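Local coordinates for histidine phosphotransfer protein (Medicago truncatula, PDB 4G78) that probably relays phosphoryl groups from cytokinin sensor histidine kinases to B-type response regulators through an active histidine, at residues A17-G22 with Q27-Q32; T48-D53 with G84-V89; D53-L58 with Q122-L127; Q74-A79 with N103-Q108; H80-S85 with N96-F101. One frame throughout, in Å; residues are numbered along the deposited sequence. Where two conformers were deposited one is given.

Contact 1: residues A17-G22 with Q27-Q32; sequences AMFQQG and QFSQLQ
F19 throws its ring away from the carbonyl carbon (chi1 -82°) and F28 carries its CG opposite the backbone N (chi1 -174°); these choices bring the phenyl groups together, and the two side chains cross at about a right angle. The meeting is slight. CZ of F19 lies 4.1 Å from CD2 of F28, arriving at the edge of the F28 ring, near its plane. The same corner of F19 rests against a hydroxyl: S29 OG is 3.2 Å from F19 CZ and 3.4 Å from F19 CE1, a van der Waals approach without a hydrogen bond. What joins here is the C-terminal end of helix 6-20 with the short helix 26-32, two N-terminal helices linked by a short connection. That connection starts with a Schellman motif at G22, whose N bonds back to F19 O at 3.0 Å; at its positive phi a side chain would collide with the carbonyl oxygen of the residue before, so glycine fits. Q21 NE2 gives a straight hydrogen bond to Q20 OE1 at 2.8 Å. F28 is buried and also packs on V43 and M47 of helix 41-66 and on L131 of helix 110-145, while F19 stays partly exposed and touches L24.

Contact 2: residues T48-D53 with G84-V89; sequences TMFFDD and GSSASV
S85 is the first residue of 84-89 to meet F50, the side chain from helix 41-66 that all the touching residues share. Its OG, opposite the backbone N (chi1 176°), comes to the edge of the F50 ring near the ring plane, 3.2 Å from F50 CD1. No hydrogen bond results. S86 follows with its backbone as much as its side chain: S86 CA is 3.7 Å from F50 CE1, and S86 OG sits in the plane of the ring at its edge, 4.0 Å from F50 CE1. That hydroxyl has its polar partner in Q82 O, one turn back. At S88 the side chain turns to its own helix, OG bonding S85 O at 2.7 Å, while S88 O takes a hydrogen bond from Q27 NE2. V89 then closes over the ring. Its CG2 stands 3.7 Å from the centroid of F50 and only 5° off the ring normal, a well-centred CH-pi contact, and V89 CG1 reaches F50 CB at 4.0 Å. Beyond this pair the F50 ring touches Y124 of helix 110-145. The two segments run antiparallel, their axes 10.5 Å apart, as neighbouring helices do in the four-helix bundle of HPt domains; G84, S85 and S86 belong to the H-Q-x-K-G-S-S signature that begins at H80, the predicted phosphorylation site.

Contact 3: residues D53-L58 with Q122-L127; sequences DSEKLL and QEYSLL
Y124 carries this contact, reaching across from helix 110-145 to lay its ring among S54, E55 and L58. The hydroxyl donates a hydrogen bond to E55 OE2, with Y124 OH and E55 OE2 2.7 Å apart. It meets the carboxylate oxygen on the anti side, 19° out of the carboxylate plane, and that plane stands 73° from the ring. E55 is extended beyond CG, which brings OE2 to the ring edge at the phenol end and lays E55 CG 3.7 Å from Y124 CE2. K128 forms a salt bridge with the same OE2, so the oxygen has two partners and its negative charge is probably partly offset by K128. L58 CD1 packs obliquely at the CB end of Y124, 3.8 Å from Y124 CG, and S54 presses its CB to 3.5 Å from Y124 CE1, its OG being held by F50 O and Q82 NE2. A phenylalanine in place of Y124 would probably leave E55 OE2 without its phenol donor, relying on K128. The two helices run antiparallel, with axes 11.7 Å apart, and the seam continues as L58 touches L117 and L120 while Y124 touches F50 and F51, all within the helical bundle.

Contact 4: residues Q74-A79 with N103-Q108; sequences QIDAHA and NFCEAQ
C105 packs its thiol against the backbone and side chains of one turn of helix 72-89. SG lies 3.5 Å from D76 N, with no hydrogen bond assigned, and 3.7 Å from I75 CG2, so the sulfur touches a main-chain atom and the branch methyl of the residue before it. The beta carbons come close too, C105 CB and D76 CB being 3.6 Å apart. The CA atoms of D76 and C105 are only 5.9 Å from each other, close enough for the CB atoms to touch, and SG, turned opposite the carbonyl carbon of C105 (chi1 -71°), fits alongside D76 CB. In the next shell, the D76 carboxylate bends past C105 CB, OD1 at 4.0 Å, and OD2 makes a salt bridge to R102, which probably offsets the like charge of E106, whose OE2 is 6.2 Å from D76 OD2. I75 also touches M61, A64 and L65 of helix 41-66, and F101. Past C105 the chain turns through a Schellman motif, Q108 having positive phi and its N bonded to C105 O at 3.0 Å. C105 also touches C113 of helix 110-145, as F104 does, so the short helix 101-106 touches both helix 72-89 and helix 110-145, with I75 reaching helix 41-66.

Contact 5: residues H80-S85 with N96-F101; sequences HQQKGS and NVCGTF
C98 fills the tight part of this contact, its SG tucked against Q82 and its CB against K83. SG is 3.5 Å from Q82 CG and 3.6 Å from K83 N, and C98 CB stands 3.7 Å from K83 CB, the CA atoms of K83 and C98 being 5.3 Å apart. Q82 reaches this sulfur with its aliphatic part; its chain bends at chi2 (63°), which leads NE2 away to its hydrogen bond with S54 OG in helix 41-66. Helix 72-89 here carries the H-Q-x-K-G-S-S signature of plant HPt proteins, and helix 92-99 folds back on it within the bundle. The outer side is looser. K83, bent at chi3 (-69°), lays its CE 3.6 Å from G99 CA in an apolar contact; K83 NZ lies 3.8 Å from the same CA, with no hydrogen bond across the segments. With an alanine in place of K83, G99 CA would probably lose the cover of the lysine CE. H80, the predicted phosphohistidine and unmodified here, is exposed, its CB directed away from 96-101 and its NE2 5.8 Å from K83 NZ. The T100 hydroxyl turns back to V97 O, with T100 OG1 and V97 O 2.7 Å apart, in the carbonyl plane on a lone pair, while V97 packs on L120 and E123.

From the N terminus, contact 1 closes first, a short loop joining helices 6-20 and 26-32 before the others open. Contact 2 starts on helix 41-66 and closes on helix 72-89; contact 3 opens at D53, the last residue of contact 2's first segment, and closes only on helix 110-145, so the two cross. Contact 4, from helix 72-89 to helix 101-106, also crosses contact 2 and lies wholly within the span of contact 3. Contact 5 sits inside contact 4, its first segment overlapping the second of contact 2 at G84 and S85. Together the five contacts tie helix 6-20 to helix 26-32, helix 72-89 to helices 41-66, 92-99 and 101-106, and helix 41-66 to helix 110-145.

Contact 1: residues A17-G22 with Q27-Q32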
# COMPACT_ATOMS: atom_id res chain seq x y z
N ALA A 17 2.87 14.27 -4.75
CA ALA A 17 3.17 13.47 -5.95
C ALA A 17 2.55 12.09 -5.83
O ALA A 17 2.04 11.54 -6.82
CB ALA A 17 4.66 13.39 -6.16
N MET A 18 2.61 11.49 -4.65
CA MET A 18 1.99 10.18 -4.44
C MET A 18 0.51 10.22 -4.71
O MET A 18 -0.05 9.28 -5.30
CB MET A 18 2.30 9.65 -3.06
CG MET A 18 3.72 9.25 -2.82
SD MET A 18 4.04 8.47 -1.24
CE MET A 18 3.19 6.90 -1.51
N PHE A 19 -0.18 11.27 -4.27
CA PHE A 19 -1.58 11.40 -4.59
C PHE A 19 -1.79 11.64 -6.10
O PHE A 19 -2.64 11.01 -6.72
CB PHE A 19 -2.23 12.56 -3.80
CG PHE A 19 -2.61 12.17 -2.40
CD1 PHE A 19 -3.85 11.61 -2.15
CD2 PHE A 19 -1.73 12.33 -1.34
CE1 PHE A 19 -4.23 11.24 -0.87
CE2 PHE A 19 -2.09 11.92 -0.04
CZ PHE A 19 -3.34 11.37 0.15
N GLN A 20 -1.00 12.53 -6.71
CA GLN A 20 -1.24 12.88 -8.11
C GLN A 20 -1.07 11.67 -9.01
O GLN A 20 -1.79 11.50 -9.99
CB GLN A 20 -0.32 14.04 -8.50
CG GLN A 20 -0.70 14.67 -9.83
CD GLN A 20 -0.23 13.91 -11.05
OE1 GLN A 20 0.77 13.17 -10.98
NE2 GLN A 20 -0.86 14.14 -12.17
N GLN A 21 -0.08 10.82 -8.70
CA GLN A 21 0.21 9.61 -9.46
C GLN A 21 -0.66 8.43 -9.06
O GLN A 21 -0.55 7.35 -9.62
CB GLN A 21 1.69 9.31 -9.43
CG GLN A 21 2.50 10.27 -10.29
CD GLN A 21 2.24 10.02 -11.77
OE1 GLN A 21 2.66 8.94 -12.26
NE2 GLN A 21 1.58 10.89 -12.46
N GLY A 22 -1.53 8.61 -8.06
CA GLY A 22 -2.53 7.59 -7.74
C GLY A 22 -2.11 6.54 -6.75
O GLY A 22 -2.85 5.57 -6.56
N GLN A 27 -8.56 7.78 1.74
CA GLN A 27 -8.46 7.02 3.01
C GLN A 27 -7.16 7.23 3.68
O GLN A 27 -7.08 7.25 4.94
CB GLN A 27 -8.79 5.55 2.79
CG GLN A 27 -8.55 4.70 4.07
CD GLN A 27 -9.35 5.09 5.28
OE1 GLN A 27 -10.30 5.87 5.21
NE2 GLN A 27 -8.96 4.52 6.37
N PHE A 28 -6.07 7.39 2.93
CA PHE A 28 -4.79 7.70 3.53
C PHE A 28 -4.86 9.07 4.23
O PHE A 28 -4.39 9.27 5.33
CB PHE A 28 -3.66 7.66 2.51
CG PHE A 28 -2.31 7.85 3.13
CD1 PHE A 28 -1.68 6.74 3.73
CD2 PHE A 28 -1.69 9.08 3.12
CE1 PHE A 28 -0.45 6.96 4.30
CE2 PHE A 28 -0.43 9.23 3.70
CZ PHE A 28 0.18 8.13 4.26
N SER A 29 -5.48 10.06 3.53
CA SER A 29 -5.68 11.36 4.14
C SER A 29 -6.45 11.25 5.46
O SER A 29 -6.15 11.99 6.41
CB SER A 29 -6.46 12.27 3.16
OG SER A 29 -5.83 12.38 1.93
N GLN A 30 -7.44 10.39 5.49
CA GLN A 30 -8.22 10.18 6.75
C GLN A 30 -7.30 9.69 7.84
O GLN A 30 -7.45 10.09 9.00
CB GLN A 30 -9.35 9.22 6.53
CG GLN A 30 -10.41 9.71 5.59
CD GLN A 30 -11.08 10.94 6.00
OE1 GLN A 30 -11.31 11.14 7.22
NE2 GLN A 30 -11.38 11.85 5.13
N LEU A 31 -6.41 8.77 7.55
CA LEU A 31 -5.44 8.30 8.57
C LEU A 31 -4.59 9.41 9.05
O LEU A 31 -4.16 9.40 10.22
CB LEU A 31 -4.63 7.16 8.02
CG LEU A 31 -5.31 5.88 7.66
CD1 LEU A 31 -4.29 4.90 7.04
CD2 LEU A 31 -6.09 5.27 8.87
N GLN A 32 -4.18 10.31 8.15
CA GLN A 32 -3.24 11.37 8.48
C GLN A 32 -3.88 12.57 9.16
O GLN A 32 -3.13 13.41 9.70
CB GLN A 32 -2.60 11.96 7.21
CG GLN A 32 -1.74 11.01 6.56
CD GLN A 32 -1.01 11.85 5.52
OE1 GLN A 32 0.21 11.98 5.68
NE2 GLN A 32 -1.79 12.41 4.66

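Contact 2: residues T48-D53 with G84-V89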
# COMPACT_ATOMS: atom_id res chain seq x y z
N THR A 48 2.51 -0.22 9.15
CA THR A 48 3.36 -1.37 9.46
C THR A 48 2.47 -2.63 9.55
O THR A 48 2.87 -3.70 9.06
CB THR A 48 4.12 -1.09 10.75
OG1 THR A 48 4.97 -0.03 10.58
CG2 THR A 48 4.83 -2.37 11.22
N MET A 49 1.32 -2.52 10.14
CA MET A 49 0.37 -3.65 10.20
C MET A 49 -0.02 -4.10 8.80
O MET A 49 -0.07 -5.29 8.50
CB MET A 49 -0.83 -3.26 11.04
CG MET A 49 -0.53 -3.09 12.50
SD MET A 49 -1.97 -2.37 13.36
CE MET A 49 -1.28 -2.29 15.01
N PHE A 50 -0.34 -3.13 7.94
CA PHE A 50 -0.71 -3.39 6.56
C PHE A 50 0.43 -4.04 5.79
O PHE A 50 0.20 -5.01 5.04
CB PHE A 50 -1.15 -2.07 5.91
CG PHE A 50 -1.29 -2.18 4.41
CD1 PHE A 50 -2.37 -2.76 3.84
CD2 PHE A 50 -0.32 -1.64 3.60
CE1 PHE A 50 -2.52 -2.86 2.50
CE2 PHE A 50 -0.42 -1.72 2.22
CZ PHE A 50 -1.58 -2.35 1.68
N PHE A 51 1.65 -3.57 5.96
CA PHE A 51 2.79 -4.14 5.23
C PHE A 51 2.98 -5.61 5.65
O PHE A 51 3.21 -6.48 4.80
CB PHE A 51 4.09 -3.37 5.50
CG PHE A 51 4.15 -1.95 5.00
CD1 PHE A 51 3.45 -1.49 3.92
CD2 PHE A 51 4.96 -1.04 5.71
CE1 PHE A 51 3.54 -0.17 3.52
CE2 PHE A 51 5.07 0.28 5.27
CZ PHE A 51 4.38 0.68 4.22
N ASP A 52 2.91 -5.88 6.95
CA ASP A 52 3.15 -7.23 7.40
C ASP A 52 2.08 -8.19 6.84
O ASP A 52 2.40 -9.27 6.32
CB ASP A 52 3.19 -7.22 8.92
CG ASP A 52 4.45 -6.62 9.54
OD1 ASP A 52 5.44 -6.31 8.79
OD2 ASP A 52 4.38 -6.36 10.75
N ASP A 53 0.81 -7.78 6.88
CA ASP A 53 -0.26 -8.62 6.33
C ASP A 53 -0.12 -8.79 4.84
O ASP A 53 -0.32 -9.88 4.29
CB ASP A 53 -1.63 -8.06 6.67
CG ASP A 53 -1.99 -8.27 8.20
OD1 ASP A 53 -1.26 -8.95 8.94
OD2 ASP A 53 -2.99 -7.68 8.55
N GLY A 84 -9.52 -5.33 0.22
CA GLY A 84 -10.09 -4.66 1.36
C GLY A 84 -9.01 -4.09 2.29
O GLY A 84 -9.16 -3.01 2.85
N SER A 85 -7.91 -4.81 2.44
CA SER A 85 -6.82 -4.33 3.25
C SER A 85 -6.24 -3.03 2.65
O SER A 85 -5.97 -2.05 3.34
CB SER A 85 -5.75 -5.41 3.32
OG SER A 85 -4.61 -5.06 4.00
N SER A 86 -6.07 -3.04 1.32
CA SER A 86 -5.55 -1.88 0.61
C SER A 86 -6.47 -0.70 0.73
O SER A 86 -6.06 0.44 0.92
CB SER A 86 -5.29 -2.28 -0.83
OG SER A 86 -4.38 -3.33 -0.96
N ALA A 87 -7.79 -0.95 0.60
CA ALA A 87 -8.77 0.09 0.79
C ALA A 87 -8.73 0.66 2.19
O ALA A 87 -8.97 1.90 2.35
CB ALA A 87 -10.17 -0.45 0.55
N SER A 88 -8.40 -0.10 3.18
CA SER A 88 -8.35 0.37 4.60
C SER A 88 -7.29 1.37 4.87
O SER A 88 -7.35 2.06 5.90
CB SER A 88 -8.25 -0.80 5.56
OG SER A 88 -6.91 -1.31 5.73
N VAL A 89 -6.30 1.45 3.99
CA VAL A 89 -5.18 2.35 4.17
C VAL A 89 -5.03 3.37 3.04
O VAL A 89 -4.13 4.18 3.08
CB VAL A 89 -3.88 1.61 4.43
CG1 VAL A 89 -3.97 0.71 5.66
CG2 VAL A 89 -3.40 0.83 3.22

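Contact 3: residues D53-L58 with Q122-L127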
# COMPACT_ATOMS: atom_id res chain seq x y z
N ASP A 53 0.81 -7.78 6.88
CA ASP A 53 -0.26 -8.62 6.33
C ASP A 53 -0.12 -8.79 4.84
O ASP A 53 -0.32 -9.88 4.29
CB ASP A 53 -1.63 -8.06 6.67
CG ASP A 53 -1.99 -8.27 8.20
OD1 ASP A 53 -1.26 -8.95 8.94
OD2 ASP A 53 -2.99 -7.68 8.55
N SER A 54 0.22 -7.71 4.14
CA SER A 54 0.31 -7.76 2.70
C SER A 54 1.44 -8.66 2.25
O SER A 54 1.28 -9.39 1.27
CB SER A 54 0.54 -6.36 2.15
OG SER A 54 -0.54 -5.47 2.37
N GLU A 55 2.58 -8.59 2.91
CA GLU A 55 3.73 -9.39 2.45
C GLU A 55 3.43 -10.86 2.64
O GLU A 55 3.77 -11.69 1.77
CB GLU A 55 4.97 -8.94 3.18
CG GLU A 55 5.40 -7.55 2.64
CD GLU A 55 6.39 -6.84 3.47
OE1 GLU A 55 7.14 -7.48 4.20
OE2 GLU A 55 6.42 -5.58 3.38
N LYS A 56 2.80 -11.23 3.73
CA LYS A 56 2.38 -12.62 3.93
C LYS A 56 1.41 -13.02 2.87
O LYS A 56 1.52 -14.18 2.28
CB LYS A 56 1.83 -12.80 5.33
CG LYS A 56 2.87 -12.89 6.42
CD LYS A 56 2.64 -14.13 7.30
CE LYS A 56 3.63 -14.14 8.44
NZ LYS A 56 4.96 -14.73 8.02
N LEU A 57 0.40 -12.21 2.55
CA LEU A 57 -0.58 -12.52 1.59
C LEU A 57 0.01 -12.71 0.20
O LEU A 57 -0.30 -13.64 -0.54
CB LEU A 57 -1.74 -11.51 1.66
CG LEU A 57 -2.89 -11.75 0.76
CD1 LEU A 57 -4.11 -11.04 1.33
CD2 LEU A 57 -2.66 -11.25 -0.64
N LEU A 58 0.88 -11.76 -0.21
CA LEU A 58 1.51 -11.87 -1.52
C LEU A 58 2.33 -13.14 -1.59
O LEU A 58 2.34 -13.79 -2.70
CB LEU A 58 2.45 -10.66 -1.76
CG LEU A 58 1.70 -9.36 -2.01
CD1 LEU A 58 2.56 -8.16 -2.30
CD2 LEU A 58 0.91 -9.48 -3.27
N GLN A 122 4.59 -5.43 -8.00
CA GLN A 122 5.23 -4.17 -8.46
C GLN A 122 4.61 -2.97 -7.71
O GLN A 122 5.31 -2.10 -7.20
CB GLN A 122 5.08 -3.95 -9.96
CG GLN A 122 5.68 -2.64 -10.55
CD GLN A 122 6.22 -2.69 -11.97
OE1 GLN A 122 7.14 -1.90 -12.13
NE2 GLN A 122 5.60 -3.56 -12.72
N GLU A 123 3.32 -2.92 -7.74
CA GLU A 123 2.59 -1.82 -7.13
C GLU A 123 2.79 -1.78 -5.64
O GLU A 123 2.93 -0.69 -5.04
CB GLU A 123 1.13 -1.86 -7.51
CG GLU A 123 0.91 -1.48 -8.97
CD GLU A 123 1.22 -0.06 -9.30
OE1 GLU A 123 1.12 0.80 -8.42
OE2 GLU A 123 1.65 0.22 -10.45
N TYR A 124 2.83 -2.94 -4.98
CA TYR A 124 3.06 -2.99 -3.54
C TYR A 124 4.44 -2.44 -3.22
O TYR A 124 4.60 -1.63 -2.30
CB TYR A 124 2.88 -4.42 -3.02
CG TYR A 124 3.22 -4.47 -1.57
CD1 TYR A 124 2.36 -3.97 -0.60
CD2 TYR A 124 4.43 -4.96 -1.17
CE1 TYR A 124 2.72 -3.95 0.75
CE2 TYR A 124 4.82 -4.90 0.18
CZ TYR A 124 3.94 -4.42 1.13
OH TYR A 124 4.25 -4.35 2.47
N SER A 125 5.45 -2.87 -3.96
CA SER A 125 6.79 -2.39 -3.70
C SER A 125 6.91 -0.89 -3.93
O SER A 125 7.55 -0.19 -3.11
CB SER A 125 7.78 -3.18 -4.55
OG SER A 125 9.08 -2.65 -4.38
N LEU A 126 6.30 -0.38 -4.97
CA LEU A 126 6.33 1.07 -5.24
C LEU A 126 5.71 1.81 -4.10
O LEU A 126 6.21 2.85 -3.63
CB LEU A 126 5.61 1.40 -6.55
CG LEU A 126 6.33 1.00 -7.83
CD1 LEU A 126 5.40 1.06 -9.00
CD2 LEU A 126 7.56 1.97 -8.02
N LEU A 127 4.55 1.32 -3.64
CA LEU A 127 3.86 1.99 -2.53
C LEU A 127 4.72 1.98 -1.28
O LEU A 127 4.88 3.00 -0.61
CB LEU A 127 2.54 1.30 -2.29
CG LEU A 127 1.81 1.82 -1.06
CD1 LEU A 127 1.29 3.23 -1.26
CD2 LEU A 127 0.76 0.88 -0.68

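Contact 4: residues Q74-A79 with N103-Q108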
# COMPACT_ATOMS: atom_id res chain seq x y z
N GLN A 74 -9.06 -19.96 -4.21
CA GLN A 74 -8.17 -19.37 -3.23
C GLN A 74 -7.46 -18.12 -3.73
O GLN A 74 -7.26 -17.18 -2.99
CB GLN A 74 -7.16 -20.40 -2.70
CG GLN A 74 -7.63 -21.19 -1.54
CD GLN A 74 -8.03 -20.29 -0.37
OE1 GLN A 74 -9.15 -19.89 -0.28
NE2 GLN A 74 -7.10 -20.00 0.51
N ILE A 75 -7.00 -18.13 -4.96
CA ILE A 75 -6.39 -16.91 -5.50
C ILE A 75 -7.33 -15.74 -5.46
O ILE A 75 -7.01 -14.65 -5.02
CB ILE A 75 -5.92 -17.13 -6.95
CG1 ILE A 75 -4.95 -18.35 -7.05
CG2 ILE A 75 -5.29 -15.84 -7.39
CD1 ILE A 75 -3.74 -18.13 -6.21
N ASP A 76 -8.57 -16.01 -5.87
CA ASP A 76 -9.58 -14.98 -5.84
C ASP A 76 -9.88 -14.51 -4.40
O ASP A 76 -9.96 -13.28 -4.16
CB ASP A 76 -10.80 -15.45 -6.63
CG ASP A 76 -11.75 -14.30 -6.94
OD1 ASP A 76 -11.59 -13.42 -7.65
OD2 ASP A 76 -12.62 -14.36 -6.15
N ALA A 77 -9.89 -15.41 -3.44
CA ALA A 77 -10.12 -15.02 -2.04
C ALA A 77 -8.96 -14.14 -1.56
O ALA A 77 -9.19 -13.17 -0.83
CB ALA A 77 -10.30 -16.24 -1.22
N HIS A 78 -7.75 -14.51 -1.86
CA HIS A 78 -6.59 -13.71 -1.45
C HIS A 78 -6.67 -12.31 -2.06
O HIS A 78 -6.40 -11.32 -1.41
CB HIS A 78 -5.25 -14.37 -1.84
CG HIS A 78 -4.85 -15.56 -1.11
ND1 HIS A 78 -4.84 -15.65 0.26
CD2 HIS A 78 -4.31 -16.74 -1.59
CE1 HIS A 78 -4.39 -16.89 0.59
NE2 HIS A 78 -4.09 -17.58 -0.54
N ALA A 79 -7.00 -12.24 -3.34
CA ALA A 79 -7.08 -10.93 -4.03
C ALA A 79 -8.16 -10.07 -3.36
O ALA A 79 -7.95 -8.87 -3.18
CB ALA A 79 -7.36 -11.10 -5.49
N ASN A 103 -11.78 -11.75 -12.55
CA ASN A 103 -12.13 -12.22 -13.92
C ASN A 103 -11.27 -13.43 -14.29
O ASN A 103 -11.78 -14.41 -14.87
CB ASN A 103 -11.89 -11.00 -14.82
CG ASN A 103 -12.29 -11.14 -16.27
OD1 ASN A 103 -12.45 -12.22 -16.84
ND2 ASN A 103 -12.49 -10.01 -16.93
N PHE A 104 -10.00 -13.47 -14.14
CA PHE A 104 -9.13 -14.58 -14.50
C PHE A 104 -9.32 -15.80 -13.61
O PHE A 104 -9.17 -16.90 -14.12
CB PHE A 104 -7.76 -14.05 -14.41
CG PHE A 104 -7.42 -13.03 -15.49
CD1 PHE A 104 -7.50 -13.34 -16.82
CD2 PHE A 104 -7.03 -11.76 -15.09
CE1 PHE A 104 -7.12 -12.46 -17.83
CE2 PHE A 104 -6.61 -10.89 -16.08
CZ PHE A 104 -6.71 -11.18 -17.43
N CYS A 105 -9.62 -15.56 -12.36
CA CYS A 105 -9.87 -16.68 -11.47
C CYS A 105 -11.12 -17.40 -11.91
O CYS A 105 -11.15 -18.64 -11.97
CB CYS A 105 -10.00 -16.22 -10.02
SG CYS A 105 -8.47 -15.68 -9.32
N GLU A 106 -12.22 -16.69 -12.20
CA GLU A 106 -13.43 -17.41 -12.61
C GLU A 106 -13.24 -18.16 -13.88
O GLU A 106 -13.93 -19.17 -14.00
CB GLU A 106 -14.61 -16.47 -12.62
CG GLU A 106 -14.83 -15.76 -11.30
CD GLU A 106 -16.16 -16.00 -10.66
OE1 GLU A 106 -16.41 -17.15 -10.24
OE2 GLU A 106 -16.94 -15.04 -10.56
N ALA A 107 -12.36 -17.69 -14.74
CA ALA A 107 -12.04 -18.42 -15.99
C ALA A 107 -10.96 -19.53 -15.83
O ALA A 107 -10.66 -20.05 -16.93
CB ALA A 107 -11.51 -17.51 -17.11
N GLN A 108 -10.32 -19.67 -14.69
CA GLN A 108 -9.23 -20.55 -14.50
C GLN A 108 -8.12 -20.28 -15.48
O GLN A 108 -7.50 -21.17 -15.97
CB GLN A 108 -9.76 -21.98 -14.46
CG GLN A 108 -10.90 -22.16 -13.48
CD GLN A 108 -11.34 -23.59 -13.34
OE1 GLN A 108 -10.54 -24.45 -13.24
NE2 GLN A 108 -12.59 -23.80 -13.27

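Contact 5: residues H80-S85 with N96-F101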
# COMPACT_ATOMS: atom_id res chain seq x y z
N HIS A 80 -9.31 -10.66 -2.99
CA HIS A 80 -10.35 -9.94 -2.34
C HIS A 80 -9.94 -9.45 -0.99
O HIS A 80 -10.22 -8.30 -0.57
CB HIS A 80 -11.60 -10.85 -2.23
CG HIS A 80 -12.78 -10.22 -1.60
ND1 HIS A 80 -13.27 -10.37 -0.27
CD2 HIS A 80 -13.59 -9.33 -2.23
CE1 HIS A 80 -14.30 -9.56 -0.17
NE2 HIS A 80 -14.53 -8.88 -1.35
N GLN A 81 -9.25 -10.28 -0.21
CA GLN A 81 -8.74 -9.87 1.09
C GLN A 81 -7.78 -8.71 0.93
O GLN A 81 -7.83 -7.73 1.68
CB GLN A 81 -8.15 -11.03 1.86
CG GLN A 81 -7.37 -10.65 3.13
CD GLN A 81 -8.30 -10.24 4.23
OE1 GLN A 81 -9.46 -10.70 4.35
NE2 GLN A 81 -7.77 -9.35 5.13
N GLN A 82 -6.83 -8.82 -0.01
CA GLN A 82 -5.87 -7.73 -0.22
C GLN A 82 -6.56 -6.47 -0.69
O GLN A 82 -6.13 -5.36 -0.35
CB GLN A 82 -4.77 -8.17 -1.18
CG GLN A 82 -3.65 -7.16 -1.31
CD GLN A 82 -2.90 -6.92 -0.04
OE1 GLN A 82 -2.67 -7.84 0.75
NE2 GLN A 82 -2.46 -5.68 0.22
N LYS A 83 -7.61 -6.58 -1.48
CA LYS A 83 -8.34 -5.40 -1.93
C LYS A 83 -8.86 -4.63 -0.72
O LYS A 83 -8.71 -3.41 -0.64
CB LYS A 83 -9.50 -5.83 -2.83
CG LYS A 83 -10.15 -4.64 -3.53
CD LYS A 83 -11.46 -5.06 -4.15
CE LYS A 83 -11.39 -5.96 -5.30
NZ LYS A 83 -12.70 -5.97 -6.03
N GLY A 84 -9.52 -5.33 0.22
CA GLY A 84 -10.09 -4.66 1.36
C GLY A 84 -9.01 -4.09 2.29
O GLY A 84 -9.16 -3.01 2.85
N SER A 85 -7.91 -4.81 2.44
CA SER A 85 -6.82 -4.33 3.25
C SER A 85 -6.24 -3.03 2.65
O SER A 85 -5.97 -2.05 3.34
CB SER A 85 -5.75 -5.41 3.32
OG SER A 85 -4.61 -5.06 4.00
N ASN A 96 -6.64 -1.33 -6.80
CA ASN A 96 -7.23 -1.48 -8.10
C ASN A 96 -6.63 -2.68 -8.81
O ASN A 96 -7.35 -3.43 -9.49
CB ASN A 96 -7.13 -0.16 -8.83
CG ASN A 96 -8.05 0.92 -8.17
OD1 ASN A 96 -9.11 0.53 -7.54
ND2 ASN A 96 -7.74 2.14 -8.31
N VAL A 97 -5.37 -3.00 -8.62
CA VAL A 97 -4.83 -4.25 -9.19
C VAL A 97 -5.54 -5.44 -8.58
O VAL A 97 -5.79 -6.45 -9.29
CB VAL A 97 -3.29 -4.41 -8.99
CG1 VAL A 97 -2.84 -5.73 -9.48
CG2 VAL A 97 -2.47 -3.29 -9.63
N CYS A 98 -5.83 -5.42 -7.31
CA CYS A 98 -6.49 -6.56 -6.71
C CYS A 98 -7.80 -6.87 -7.39
O CYS A 98 -8.21 -8.02 -7.49
CB CYS A 98 -6.73 -6.31 -5.22
SG CYS A 98 -5.25 -6.30 -4.25
N GLY A 99 -8.50 -5.85 -7.89
CA GLY A 99 -9.77 -6.07 -8.52
C GLY A 99 -9.65 -6.74 -9.87
O GLY A 99 -10.64 -7.29 -10.39
N THR A 100 -8.51 -6.80 -10.45
CA THR A 100 -8.33 -7.45 -11.75
C THR A 100 -8.26 -8.96 -11.71
O THR A 100 -8.36 -9.57 -12.78
CB THR A 100 -7.15 -6.88 -12.47
OG1 THR A 100 -5.91 -7.30 -11.81
CG2 THR A 100 -7.14 -5.39 -12.65
N PHE A 101 -8.09 -9.60 -10.55
CA PHE A 101 -7.90 -11.03 -10.51
C PHE A 101 -9.19 -11.76 -10.75
O PHE A 101 -9.14 -12.87 -11.35
CB PHE A 101 -7.43 -11.46 -9.10
CG PHE A 101 -5.95 -11.24 -8.87
CD1 PHE A 101 -5.07 -12.27 -9.09
CD2 PHE A 101 -5.50 -9.99 -8.45
CE1 PHE A 101 -3.68 -12.03 -8.81
CE2 PHE A 101 -4.18 -9.80 -8.14
CZ PHE A 101 -3.30 -10.80 -8.29